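Local structure of glutathione peroxidase (Hypocrea jecorina, 6VPD) at residues S28-F32 with L44-K50; N125-D129 with E149-W153; Y135-K139 with K157-G161. The protein probably reduces hydroperoxides to the corresponding alcohols with electrons from thioredoxin, as a thioredoxin-dependent member of the glutathione peroxidase family. The contacts are given in a common frame with arbitrary orientation. Numbering follows the deposited sequence.

The contacts belong to one thioredoxin-fold domain and lie on or next to helix 133-141, which packs on the four-stranded mixed sheet. Contact 3, its centre about 7 Å from that of the chain, joins that helix to inner strand 157-160. Contacts 1 and 2 flank it, each centre about 12 Å from that of contact 3 and about 22 Å from the other. Contact 1 closes first along the chain; the segments of contacts 2 and 3 alternate, so 125-129 and 149-153 bracket the helix. Apolar packing (F29 and F32 on W137, F29 on I160) links contacts 1 and 3; contacts 2 and 3 meet largely through lysine-to-carbonyl hydrogen bonds (K136 to D129, K139 to V126), with V126 on Y135.

Contact 1 of 3, residues S28-F32 with L44-K50; sequences SFFDF and LSQYKGK
Two short 3-10 segments, 29-31 and 44-47, pack beside the N-terminal β-hairpin 33-35/41-43, with F30 and S45 in register (CA-CA 4.4 Å). Each is held by its own backbone hydrogen bonds, such as D31 N to S28 O (2.8 Å) and K48 N to S45 O (2.9 Å). A type II turn from Y47 to K50 follows, closed by K50 N to Y47 O (3.1 Å), with G49 at positive phi (77°).

One hydrogen bond crosses the contact, L44 N to F32 O (3.1 Å, 154°). F30 O lies 3.2 Å from S45 N, but the angle is too poor for a bond.

The remainder is aromatic and apolar packing. F30, chi1 m, lays one ring face on the turn: K48 CA sits 3.5 Å from the ring centroid, 11° off the normal, in a CH-pi contact. Three carbonyl oxygens approach this ring, L44 O (3.2 Å from F30 CD1) and K50 O (3.5 Å from F30 CZ) at the edge and Y47 O (3.0 Å from F30 CE1) obliquely. L44, rotamer mt, sends CD1 over the face of the F29 ring (4.0 Å to the centroid, F29 CZ to L44 CD1 3.6 Å) and to 4.0 Å from F32 CB. About 402 Å² is buried.

The hairpin with its flanking 3-10 turns is an addition ahead of the thioredoxin-fold core, as in glutathione peroxidases, and the contact ties its two ends together. F29 and F30 reach V52 on strand 51-58, L44 and Y47 touch strand 85-92, and F29 and F32 lie against helix 133-141.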
ATOM      1  N   SER A  28      -0.645  23.841  15.530  1.00 45.38           N
ATOM      2  CA  SER A  28      -1.897  23.367  14.995  1.00 40.00           C
ATOM      3  C   SER A  28      -1.795  23.372  13.483  1.00 41.57           C
ATOM      4  O   SER A  28      -1.088  24.200  12.896  1.00 44.08           O
ATOM      5  CB  SER A  28      -3.063  24.232  15.422  1.00 42.45           C
ATOM      6  OG  SER A  28      -3.646  24.826  14.274  1.00 44.65           O
ATOM      7  N   PHE A  29      -2.513  22.438  12.868  1.00 30.80           N
ATOM      8  CA  PHE A  29      -2.534  22.338  11.420  1.00 33.54           C
ATOM      9  C   PHE A  29      -2.870  23.675  10.789  1.00 32.01           C
ATOM     10  O   PHE A  29      -2.294  24.051   9.767  1.00 34.36           O
ATOM     11  CB  PHE A  29      -3.545  21.254  11.018  1.00 32.57           C
ATOM     12  CG  PHE A  29      -3.835  21.181   9.558  1.00 30.02           C
ATOM     13  CD1 PHE A  29      -3.008  20.464   8.702  1.00 36.65           C
ATOM     14  CD2 PHE A  29      -4.964  21.780   9.044  1.00 29.18           C
ATOM     15  CE1 PHE A  29      -3.295  20.366   7.340  1.00 31.97           C
ATOM     16  CE2 PHE A  29      -5.250  21.693   7.696  1.00 34.30           C
ATOM     17  CZ  PHE A  29      -4.417  20.976   6.842  1.00 33.77           C
ATOM     18  N   PHE A  30      -3.768  24.429  11.401  1.00 33.59           N
ATOM     19  CA  PHE A  30      -4.151  25.695  10.783  1.00 41.80           C
ATOM     20  C   PHE A  30      -3.080  26.792  10.916  1.00 41.08           C
ATOM     21  O   PHE A  30      -3.296  27.900  10.403  1.00 42.17           O
ATOM     22  CB  PHE A  30      -5.493  26.154  11.365  1.00 41.54           C
ATOM     23  CG  PHE A  30      -6.574  25.080  11.337  1.00 39.84           C
ATOM     24  CD1 PHE A  30      -7.185  24.708  10.143  1.00 37.90           C
ATOM     25  CD2 PHE A  30      -6.977  24.449  12.510  1.00 37.55           C
ATOM     26  CE1 PHE A  30      -8.178  23.726  10.127  1.00 35.45           C
ATOM     27  CE2 PHE A  30      -7.964  23.472  12.497  1.00 34.45           C
ATOM     28  CZ  PHE A  30      -8.565  23.115  11.303  1.00 34.87           C
ATOM     29  N   ASP A  31      -1.934  26.511  11.556  1.00 38.43           N
ATOM     30  CA  ASP A  31      -0.791  27.422  11.527  1.00 40.60           C
ATOM     31  C   ASP A  31      -0.070  27.428  10.176  1.00 40.66           C
ATOM     32  O   ASP A  31       0.758  28.315   9.933  1.00 35.62           O
ATOM     33  CB  ASP A  31       0.234  27.063  12.627  1.00 44.89           C
ATOM     34  CG  ASP A  31      -0.299  27.289  14.056  1.00 54.97           C
ATOM     35  OD1 ASP A  31      -1.329  27.977  14.192  1.00 59.28           O
ATOM     36  OD2 ASP A  31       0.310  26.784  15.037  1.00 45.43           O
ATOM     37  N   PHE A  32      -0.341  26.470   9.296  1.00 39.85           N
ATOM     38  CA  PHE A  32       0.535  26.284   8.149  1.00 34.95           C
ATOM     39  C   PHE A  32      -0.004  27.015   6.927  1.00 36.40           C
ATOM     40  O   PHE A  32      -1.192  27.325   6.832  1.00 44.57           O
ATOM     41  CB  PHE A  32       0.705  24.806   7.833  1.00 32.92           C
ATOM     42  CG  PHE A  32       1.662  24.087   8.738  1.00 34.59           C
ATOM     43  CD1 PHE A  32       1.220  23.508   9.912  1.00 30.60           C
ATOM     44  CD2 PHE A  32       3.014  23.967   8.394  1.00 33.16           C
ATOM     45  CE1 PHE A  32       2.110  22.846  10.744  1.00 33.99           C
ATOM     46  CE2 PHE A  32       3.900  23.301   9.213  1.00 25.28           C
ATOM     47  CZ  PHE A  32       3.449  22.739  10.388  1.00 30.59           C
ATOM     48  N   LEU A  44      -3.937  28.061   5.678  1.00 44.61           N
ATOM     49  CA  LEU A  44      -4.784  26.992   6.191  1.00 47.31           C
ATOM     50  C   LEU A  44      -5.629  27.424   7.388  1.00 45.22           C
ATOM     51  O   LEU A  44      -6.558  26.706   7.766  1.00 46.97           O
ATOM     52  CB  LEU A  44      -3.918  25.773   6.539  1.00 39.44           C
ATOM     53  CG  LEU A  44      -3.341  25.078   5.297  1.00 36.22           C
ATOM     54  CD1 LEU A  44      -2.581  23.845   5.691  1.00 36.21           C
ATOM     55  CD2 LEU A  44      -4.420  24.719   4.282  1.00 30.00           C
ATOM     56  N   SER A  45      -5.349  28.580   7.987  1.00 47.30           N
ATOM     57  CA  SER A  45      -6.241  29.105   9.009  1.00 45.15           C
ATOM     58  C   SER A  45      -7.619  29.446   8.447  1.00 44.12           C
ATOM     59  O   SER A  45      -8.585  29.525   9.210  1.00 43.19           O
ATOM     60  CB  SER A  45      -5.634  30.348   9.632  1.00 45.36           C
ATOM     61  OG  SER A  45      -5.624  31.389   8.658  1.00 51.12           O
ATOM     62  N   GLN A  46      -7.732  29.666   7.134  1.00 45.29           N
ATOM     63  CA  GLN A  46      -9.044  29.883   6.529  1.00 41.91           C
ATOM     64  C   GLN A  46      -9.970  28.696   6.744  1.00 46.03           C
ATOM     65  O   GLN A  46     -11.188  28.843   6.592  1.00 44.04           O
ATOM     66  CB  GLN A  46      -8.913  30.139   5.025  1.00 44.17           C
ATOM     67  CG  GLN A  46      -8.918  28.855   4.188  1.00 47.85           C
ATOM     68  CD  GLN A  46      -8.908  29.106   2.687  1.00 51.89           C
ATOM     69  OE1 GLN A  46      -7.985  29.721   2.155  1.00 54.92           O
ATOM     70  NE2 GLN A  46      -9.937  28.618   1.997  1.00 53.33           N
ATOM     71  N   TYR A  47      -9.420  27.525   7.075  1.00 44.61           N
ATOM     72  CA  TYR A  47     -10.195  26.333   7.386  1.00 43.55           C
ATOM     73  C   TYR A  47     -10.314  26.072   8.887  1.00 40.77           C
ATOM     74  O   TYR A  47     -10.781  24.996   9.279  1.00 36.91           O
ATOM     75  CB  TYR A  47      -9.573  25.112   6.702  1.00 45.83           C
ATOM     76  CG  TYR A  47      -9.555  25.163   5.187  1.00 46.11           C
ATOM     77  CD1 TYR A  47     -10.738  25.113   4.468  1.00 49.98           C
ATOM     78  CD2 TYR A  47      -8.357  25.214   4.476  1.00 45.55           C
ATOM     79  CE1 TYR A  47     -10.750  25.143   3.079  1.00 49.52           C
ATOM     80  CE2 TYR A  47      -8.358  25.250   3.065  1.00 50.71           C
ATOM     81  CZ  TYR A  47      -9.573  25.213   2.383  1.00 51.77           C
ATOM     82  OH  TYR A  47      -9.637  25.225   1.007  1.00 51.44           O
ATOM     83  N   LYS A  48      -9.909  27.021   9.732  1.00 37.67           N
ATOM     84  CA  LYS A  48      -9.883  26.770  11.170  1.00 37.47           C
ATOM     85  C   LYS A  48     -11.253  26.315  11.674  1.00 42.35           C
ATOM     86  O   LYS A  48     -12.297  26.775  11.200  1.00 41.92           O
ATOM     87  CB  LYS A  48      -9.431  28.033  11.906  1.00 41.58           C
ATOM     88  CG  LYS A  48      -9.252  27.854  13.408  1.00 49.83           C
ATOM     89  CD  LYS A  48      -8.607  29.067  14.055  1.00 48.56           C
ATOM     90  CE  LYS A  48      -7.128  29.167  13.716  1.00 54.31           C
ATOM     91  NZ  LYS A  48      -6.433  30.290  14.440  1.00 67.14           N
ATOM     92  N   GLY A  49     -11.251  25.385  12.627  1.00 37.82           N
ATOM     93  CA  GLY A  49     -12.497  24.903  13.188  1.00 35.95           C
ATOM     94  C   GLY A  49     -13.264  23.928  12.321  1.00 44.80           C
ATOM     95  O   GLY A  49     -14.406  23.585  12.665  1.00 41.93           O
ATOM     96  N   LYS A  50     -12.683  23.477  11.207  1.00 39.37           N
ATOM     97  CA  LYS A  50     -13.291  22.492  10.330  1.00 38.10           C
ATOM     98  C   LYS A  50     -12.513  21.187  10.406  1.00 40.32           C
ATOM     99  O   LYS A  50     -11.398  21.124  10.933  1.00 37.86           O
ATOM    100  CB  LYS A  50     -13.334  22.982   8.878  1.00 40.15           C
ATOM    101  CG  LYS A  50     -13.713  24.441   8.704  1.00 43.89           C
ATOM    102  CD  LYS A  50     -15.189  24.668   8.958  1.00 53.72           C
ATOM    103  CE  LYS A  50     -15.655  25.986   8.352  1.00 55.63           C
ATOM    104  NZ  LYS A  50     -15.518  25.947   6.882  1.00 45.87           N
TER

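Contact 2 of 3, residues N125-D129 with E149-W153; sequences NVNGD and ERVKW
Neither segment forms regular helix or strand; the two are irregular loops, with N127 and R150 nearest in register (CA-CA 6.3 Å) and about 226 Å² buried. From the first loop, V126 and N127 turn CA-to-CB toward the second. At the phi/psi of G128 (90/175°) a CB would clash with the carbonyl O of N127, so only glycine fits comfortably.

Along 149-153, E149 comes first, its carboxylate in a salt bridge with K140 on helix 133-141. R150 has a polyproline II-like backbone (-56/142°) and a side chain with chi1 m, chi2 m, chi3 t and chi4 near -80°, which folds it back over the first loop. One face of its guanidinium covers N127 CA and G128 N, with R150 NH2 3.7 Å from G128 N, while R150 CD passes 3.2 Å from N127 OD1. V151 (-71/128°, chi1 t) makes both the hydrogen bonds and the apolar contact. Its backbone is met by the N127 carboxamide (chi1 m, chi2 -31°): N127 ND2 donates to V151 O at 2.9 Å (147°), and V151 N gives a weak bond to N127 OD1 at 3.4 Å (150°). Beside this pair, V126 CG2 packs on V151 CB at 3.9 Å. K152 and W153 turn CA-to-CB away and pack on the second subunit, K152 on its Y65 and W153 on its K178.

One asparagine amide therefore pairs with the CO and, weakly, the NH of one residue, in the manner of a hydrogen-bonded pair of an antiparallel sheet. Two loops without sheet pairing are joined by side chain to main chain, and K139, bonded to V126 O and weakly to N127 OD1, ties the same loop to helix 133-141.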
ATOM      1  N   ASN A 125       6.695  17.928  -2.029  1.00 41.84           N
ATOM      2  CA  ASN A 125       7.353  16.714  -1.596  1.00 42.69           C
ATOM      3  C   ASN A 125       6.853  16.355  -0.209  1.00 37.74           C
ATOM      4  O   ASN A 125       6.807  17.213   0.677  1.00 32.80           O
ATOM      5  CB  ASN A 125       8.866  16.896  -1.604  1.00 47.76           C
ATOM      6  CG  ASN A 125       9.417  16.896  -3.001  1.00 49.28           C
ATOM      7  OD1 ASN A 125       9.681  15.839  -3.565  1.00 50.29           O
ATOM      8  ND2 ASN A 125       9.543  18.078  -3.591  1.00 54.39           N
ATOM      9  N   VAL A 126       6.447  15.095  -0.035  1.00 39.40           N
ATOM     10  CA  VAL A 126       6.036  14.635   1.285  1.00 36.95           C
ATOM     11  C   VAL A 126       7.169  13.993   2.062  1.00 33.83           C
ATOM     12  O   VAL A 126       7.011  13.758   3.266  1.00 36.28           O
ATOM     13  CB  VAL A 126       4.856  13.639   1.216  1.00 39.42           C
ATOM     14  CG1 VAL A 126       3.662  14.277   0.515  1.00 33.38           C
ATOM     15  CG2 VAL A 126       5.261  12.327   0.544  1.00 36.27           C
ATOM     16  N   ASN A 127       8.309  13.717   1.426  1.00 41.13           N
ATOM     17  CA  ASN A 127       9.388  12.961   2.053  1.00 39.35           C
ATOM     18  C   ASN A 127      10.730  13.602   1.750  1.00 39.75           C
ATOM     19  O   ASN A 127      10.881  14.356   0.792  1.00 43.98           O
ATOM     20  CB  ASN A 127       9.404  11.515   1.577  1.00 38.41           C
ATOM     21  CG  ASN A 127       8.315  10.708   2.205  1.00 40.97           C
ATOM     22  OD1 ASN A 127       7.922  10.987   3.336  1.00 44.45           O
ATOM     23  ND2 ASN A 127       7.801   9.715   1.485  1.00 38.94           N
ATOM     24  N   GLY A 128      11.705  13.297   2.593  1.00 43.13           N
ATOM     25  CA  GLY A 128      13.016  13.884   2.460  1.00 39.57           C
ATOM     26  C   GLY A 128      13.154  15.170   3.241  1.00 48.70           C
ATOM     27  O   GLY A 128      12.209  15.685   3.854  1.00 45.46           O
ATOM     28  N   ASP A 129      14.384  15.693   3.220  1.00 45.45           N
ATOM     29  CA  ASP A 129      14.687  16.957   3.877  1.00 53.49           C
ATOM     30  C   ASP A 129      14.068  18.121   3.125  1.00 52.25           C
ATOM     31  O   ASP A 129      13.952  19.226   3.678  1.00 46.13           O
ATOM     32  CB  ASP A 129      16.204  17.142   3.993  1.00 62.77           C
ATOM     33  CG  ASP A 129      16.862  16.116   4.920  1.00 72.42           C
ATOM     34  OD1 ASP A 129      16.370  15.918   6.058  1.00 82.65           O
ATOM     35  OD2 ASP A 129      17.876  15.509   4.502  1.00 73.26           O
ATOM     36  N   GLU A 149       7.799   6.907   9.926  1.00 37.53           N
ATOM     37  CA  GLU A 149       7.290   8.251   9.726  1.00 35.84           C
ATOM     38  C   GLU A 149       7.068   8.586   8.247  1.00 34.85           C
ATOM     39  O   GLU A 149       6.107   9.297   7.919  1.00 35.13           O
ATOM     40  CB  GLU A 149       8.257   9.228  10.402  1.00 40.20           C
ATOM     41  CG  GLU A 149       7.824  10.652  10.353  1.00 47.60           C
ATOM     42  CD  GLU A 149       8.708  11.579  11.169  1.00 58.12           C
ATOM     43  OE1 GLU A 149       9.189  11.141  12.248  1.00 58.34           O
ATOM     44  OE2 GLU A 149       8.920  12.738  10.720  1.00 47.80           O
ATOM     45  N   ARG A 150       7.891   8.041   7.342  1.00 39.93           N
ATOM     46  CA  ARG A 150       7.720   8.243   5.902  1.00 34.32           C
ATOM     47  C   ARG A 150       6.334   7.838   5.405  1.00 36.88           C
ATOM     48  O   ARG A 150       5.751   6.840   5.847  1.00 31.71           O
ATOM     49  CB  ARG A 150       8.776   7.451   5.116  1.00 36.15           C
ATOM     50  CG  ARG A 150      10.227   7.973   5.227  1.00 58.68           C
ATOM     51  CD  ARG A 150      10.396   9.217   4.351  1.00 60.56           C
ATOM     52  NE  ARG A 150      11.524  10.083   4.697  1.00 56.65           N
ATOM     53  CZ  ARG A 150      11.514  10.975   5.681  1.00 50.47           C
ATOM     54  NH1 ARG A 150      10.411  11.117   6.421  1.00 49.69           N
ATOM     55  NH2 ARG A 150      12.595  11.729   5.881  1.00 50.55           N
ATOM     56  N   VAL A 151       5.820   8.630   4.459  1.00 38.76           N
ATOM     57  CA  VAL A 151       4.703   8.201   3.629  1.00 35.77           C
ATOM     58  C   VAL A 151       5.182   7.124   2.669  1.00 34.74           C
ATOM     59  O   VAL A 151       6.170   7.303   1.944  1.00 37.68           O
ATOM     60  CB  VAL A 151       4.108   9.396   2.879  1.00 36.88           C
ATOM     61  CG1 VAL A 151       2.958   8.946   2.002  1.00 36.75           C
ATOM     62  CG2 VAL A 151       3.650  10.454   3.879  1.00 35.12           C
ATOM     63  N   LYS A 152       4.481   5.998   2.656  1.00 43.16           N
ATOM     64  CA  LYS A 152       4.935   4.843   1.889  1.00 39.79           C
ATOM     65  C   LYS A 152       4.583   4.973   0.413  1.00 43.45           C
ATOM     66  O   LYS A 152       5.401   4.639  -0.448  1.00 41.30           O
ATOM     67  CB  LYS A 152       4.330   3.562   2.467  1.00 40.11           C
ATOM     68  CG  LYS A 152       4.534   3.422   3.971  1.00 48.91           C
ATOM     69  CD  LYS A 152       3.366   2.683   4.653  1.00 64.89           C
ATOM     70  CE  LYS A 152       3.081   3.254   6.058  1.00 62.03           C
ATOM     71  NZ  LYS A 152       1.876   2.643   6.707  1.00 67.12           N
ATOM     72  N   TRP A 153       3.390   5.473   0.097  1.00 41.09           N
ATOM     73  CA  TRP A 153       2.891   5.432  -1.269  1.00 42.87           C
ATOM     74  C   TRP A 153       1.971   6.629  -1.490  1.00 48.63           C
ATOM     75  O   TRP A 153       1.724   7.427  -0.575  1.00 39.55           O
ATOM     76  CB  TRP A 153       2.196   4.091  -1.511  1.00 45.83           C
ATOM     77  CG  TRP A 153       1.909   3.751  -2.945  1.00 52.40           C
ATOM     78  CD1 TRP A 153       0.683   3.461  -3.496  1.00 55.19           C
ATOM     79  CD2 TRP A 153       2.860   3.653  -4.013  1.00 50.90           C
ATOM     80  NE1 TRP A 153       0.820   3.188  -4.843  1.00 54.16           N
ATOM     81  CE2 TRP A 153       2.144   3.307  -5.186  1.00 52.68           C
ATOM     82  CE3 TRP A 153       4.244   3.843  -4.099  1.00 54.03           C
ATOM     83  CZ2 TRP A 153       2.770   3.144  -6.425  1.00 53.62           C
ATOM     84  CZ3 TRP A 153       4.863   3.696  -5.335  1.00 58.39           C
ATOM     85  CH2 TRP A 153       4.129   3.337  -6.478  1.00 57.71           C
TER

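Contact 3 of 3, residues Y135-K139 with K157-G161; sequences YKWLK and KFLIG
This is a buried helix-on-sheet contact in the core of the thioredoxin fold, between helix 133-141 and inner strand 157-160. The axis of helix segment 135-139 runs at 84° to that of strand 157-160, at a closest approach of 10.7 Å. No hydrogen bond joins the two; some 232 Å² is buried, and L138 and F158 are in register (CA-CA 7.5 Å). F158 and I160 turn CA-to-CB toward the helix, whereas K157 and L159 turn away.

F158, chi1 m, sets one ring face against L138, whose CB stands 3.9 Å from the ring centroid and 16° off the normal (CH-pi); F158 CE2 also lies 3.4 Å from L138 O. Y135 meets the same ring obliquely, Y135 CE1 to F158 CE1 3.8 Å, planes at 79°. With L138 in rotamer mt, L138 CD2 lies 3.8 Å from I160 CD1.

Strand 157-160 lies between strands 51-58 and 166-170; V54 and V166 also pack on L138, and helix 176-188 covers K157 and L159 on the sheet's other face.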
ATOM      1  N   TYR A 135       4.107  18.582   5.845  1.00 31.10           N
ATOM      2  CA  TYR A 135       4.230  17.129   5.933  1.00 32.84           C
ATOM      3  C   TYR A 135       5.275  16.696   6.950  1.00 36.79           C
ATOM      4  O   TYR A 135       5.137  15.617   7.543  1.00 38.97           O
ATOM      5  CB  TYR A 135       4.546  16.528   4.565  1.00 35.37           C
ATOM      6  CG  TYR A 135       3.279  16.127   3.885  1.00 29.09           C
ATOM      7  CD1 TYR A 135       2.745  14.877   4.083  1.00 26.09           C
ATOM      8  CD2 TYR A 135       2.568  17.037   3.117  1.00 31.02           C
ATOM      9  CE1 TYR A 135       1.558  14.509   3.498  1.00 28.98           C
ATOM     10  CE2 TYR A 135       1.364  16.678   2.523  1.00 33.94           C
ATOM     11  CZ  TYR A 135       0.871  15.408   2.716  1.00 31.12           C
ATOM     12  OH  TYR A 135      -0.314  15.038   2.140  1.00 31.26           O
ATOM     13  N   LYS A 136       6.323  17.495   7.172  1.00 32.62           N
ATOM     14  CA  LYS A 136       7.218  17.182   8.279  1.00 32.81           C
ATOM     15  C   LYS A 136       6.454  17.164   9.602  1.00 36.35           C
ATOM     16  O   LYS A 136       6.652  16.274  10.439  1.00 36.25           O
ATOM     17  CB  LYS A 136       8.375  18.175   8.313  1.00 33.18           C
ATOM     18  CG  LYS A 136       9.368  17.978   7.172  1.00 36.22           C
ATOM     19  CD  LYS A 136      10.606  18.841   7.339  1.00 35.38           C
ATOM     20  CE  LYS A 136      11.474  18.801   6.057  1.00 44.84           C
ATOM     21  NZ  LYS A 136      12.712  19.625   6.175  1.00 48.34           N
ATOM     22  N   TRP A 137       5.525  18.103   9.779  1.00 31.81           N
ATOM     23  CA  TRP A 137       4.722  18.131  10.994  1.00 31.91           C
ATOM     24  C   TRP A 137       3.737  16.961  11.048  1.00 34.60           C
ATOM     25  O   TRP A 137       3.659  16.260  12.065  1.00 36.38           O
ATOM     26  CB  TRP A 137       3.996  19.470  11.088  1.00 33.49           C
ATOM     27  CG  TRP A 137       3.132  19.622  12.291  1.00 34.27           C
ATOM     28  CD1 TRP A 137       3.528  19.967  13.556  1.00 31.04           C
ATOM     29  CD2 TRP A 137       1.709  19.461  12.343  1.00 34.15           C
ATOM     30  NE1 TRP A 137       2.439  20.032  14.384  1.00 41.14           N
ATOM     31  CE2 TRP A 137       1.309  19.723  13.666  1.00 40.19           C
ATOM     32  CE3 TRP A 137       0.734  19.140  11.396  1.00 30.96           C
ATOM     33  CZ2 TRP A 137      -0.023  19.662  14.065  1.00 32.78           C
ATOM     34  CZ3 TRP A 137      -0.577  19.059  11.797  1.00 31.02           C
ATOM     35  CH2 TRP A 137      -0.945  19.320  13.115  1.00 31.08           C
ATOM     36  N   LEU A 138       2.964  16.742   9.966  1.00 30.09           N
ATOM     37  CA  LEU A 138       2.001  15.637   9.939  1.00 32.98           C
ATOM     38  C   LEU A 138       2.655  14.300  10.282  1.00 32.45           C
ATOM     39  O   LEU A 138       2.067  13.475  10.984  1.00 28.47           O
ATOM     40  CB  LEU A 138       1.331  15.536   8.563  1.00 30.49           C
ATOM     41  CG  LEU A 138       0.273  16.579   8.186  1.00 34.08           C
ATOM     42  CD1 LEU A 138      -0.266  16.312   6.800  1.00 28.86           C
ATOM     43  CD2 LEU A 138      -0.859  16.650   9.186  1.00 28.61           C
ATOM     44  N   LYS A 139       3.879  14.073   9.801  1.00 35.30           N
ATOM     45  CA  LYS A 139       4.514  12.767   9.959  1.00 34.47           C
ATOM     46  C   LYS A 139       4.977  12.531  11.398  1.00 37.88           C
ATOM     47  O   LYS A 139       4.736  11.452  11.952  1.00 36.81           O
ATOM     48  CB  LYS A 139       5.665  12.644   8.954  1.00 33.23           C
ATOM     49  CG  LYS A 139       5.193  12.246   7.529  1.00 33.02           C
ATOM     50  CD  LYS A 139       6.010  12.892   6.416  1.00 33.33           C
ATOM     51  CE  LYS A 139       7.419  12.386   6.346  1.00 36.44           C
ATOM     52  NZ  LYS A 139       8.279  13.359   5.636  1.00 37.79           N
ATOM     53  N   LYS A 157      -3.560   9.150   3.936  1.00 39.08           N
ATOM     54  CA  LYS A 157      -4.517  10.155   4.403  1.00 39.36           C
ATOM     55  C   LYS A 157      -4.223  10.543   5.852  1.00 35.50           C
ATOM     56  O   LYS A 157      -3.916   9.678   6.678  1.00 35.16           O
ATOM     57  CB  LYS A 157      -5.960   9.634   4.312  1.00 38.84           C
ATOM     58  CG  LYS A 157      -6.374   9.143   2.957  1.00 38.00           C
ATOM     59  CD  LYS A 157      -6.263   7.630   2.845  1.00 44.48           C
ATOM     60  CE  LYS A 157      -7.001   7.121   1.612  1.00 46.36           C
ATOM     61  NZ  LYS A 157      -6.338   5.913   1.010  1.00 50.66           N
ATOM     62  N   PHE A 158      -4.317  11.838   6.160  1.00 32.45           N
ATOM     63  CA  PHE A 158      -4.327  12.337   7.538  1.00 30.20           C
ATOM     64  C   PHE A 158      -5.623  13.089   7.807  1.00 29.44           C
ATOM     65  O   PHE A 158      -6.067  13.886   6.979  1.00 33.73           O
ATOM     66  CB  PHE A 158      -3.193  13.300   7.838  1.00 27.68           C
ATOM     67  CG  PHE A 158      -1.826  12.747   7.617  1.00 31.16           C
ATOM     68  CD1 PHE A 158      -1.290  12.666   6.340  1.00 26.34           C
ATOM     69  CD2 PHE A 158      -1.025  12.389   8.708  1.00 31.63           C
ATOM     70  CE1 PHE A 158       0.011  12.195   6.145  1.00 27.37           C
ATOM     71  CE2 PHE A 158       0.275  11.912   8.523  1.00 28.48           C
ATOM     72  CZ  PHE A 158       0.787  11.806   7.238  1.00 28.79           C
ATOM     73  N   LEU A 159      -6.202  12.869   8.981  1.00 31.37           N
ATOM     74  CA  LEU A 159      -7.447  13.507   9.381  1.00 31.69           C
ATOM     75  C   LEU A 159      -7.155  14.567  10.447  1.00 34.44           C
ATOM     76  O   LEU A 159      -6.582  14.249  11.494  1.00 31.62           O
ATOM     77  CB  LEU A 159      -8.425  12.459   9.899  1.00 30.97           C
ATOM     78  CG  LEU A 159      -9.795  12.964  10.331  1.00 34.00           C
ATOM     79  CD1 LEU A 159     -10.465  13.652   9.158  1.00 35.76           C
ATOM     80  CD2 LEU A 159     -10.643  11.806  10.883  1.00 33.05           C
ATOM     81  N   ILE A 160      -7.555  15.817  10.173  1.00 32.05           N
ATOM     82  CA  ILE A 160      -7.370  16.942  11.082  1.00 34.16           C
ATOM     83  C   ILE A 160      -8.692  17.232  11.783  1.00 36.89           C
ATOM     84  O   ILE A 160      -9.691  17.555  11.127  1.00 36.86           O
ATOM     85  CB  ILE A 160      -6.884  18.210  10.351  1.00 33.34           C
ATOM     86  CG1 ILE A 160      -5.696  17.956   9.395  1.00 28.05           C
ATOM     87  CG2 ILE A 160      -6.549  19.263  11.388  1.00 30.65           C
ATOM     88  CD1 ILE A 160      -4.506  17.295   9.998  1.00 26.78           C
ATOM     89  N   GLY A 161      -8.693  17.172  13.121  1.00 36.02           N
ATOM     90  CA  GLY A 161      -9.865  17.555  13.881  1.00 35.14           C
ATOM     91  C   GLY A 161     -10.048  19.063  13.921  1.00 34.50           C
ATOM     92  O   GLY A 161      -9.171  19.837  13.542  1.00 35.40           O
TER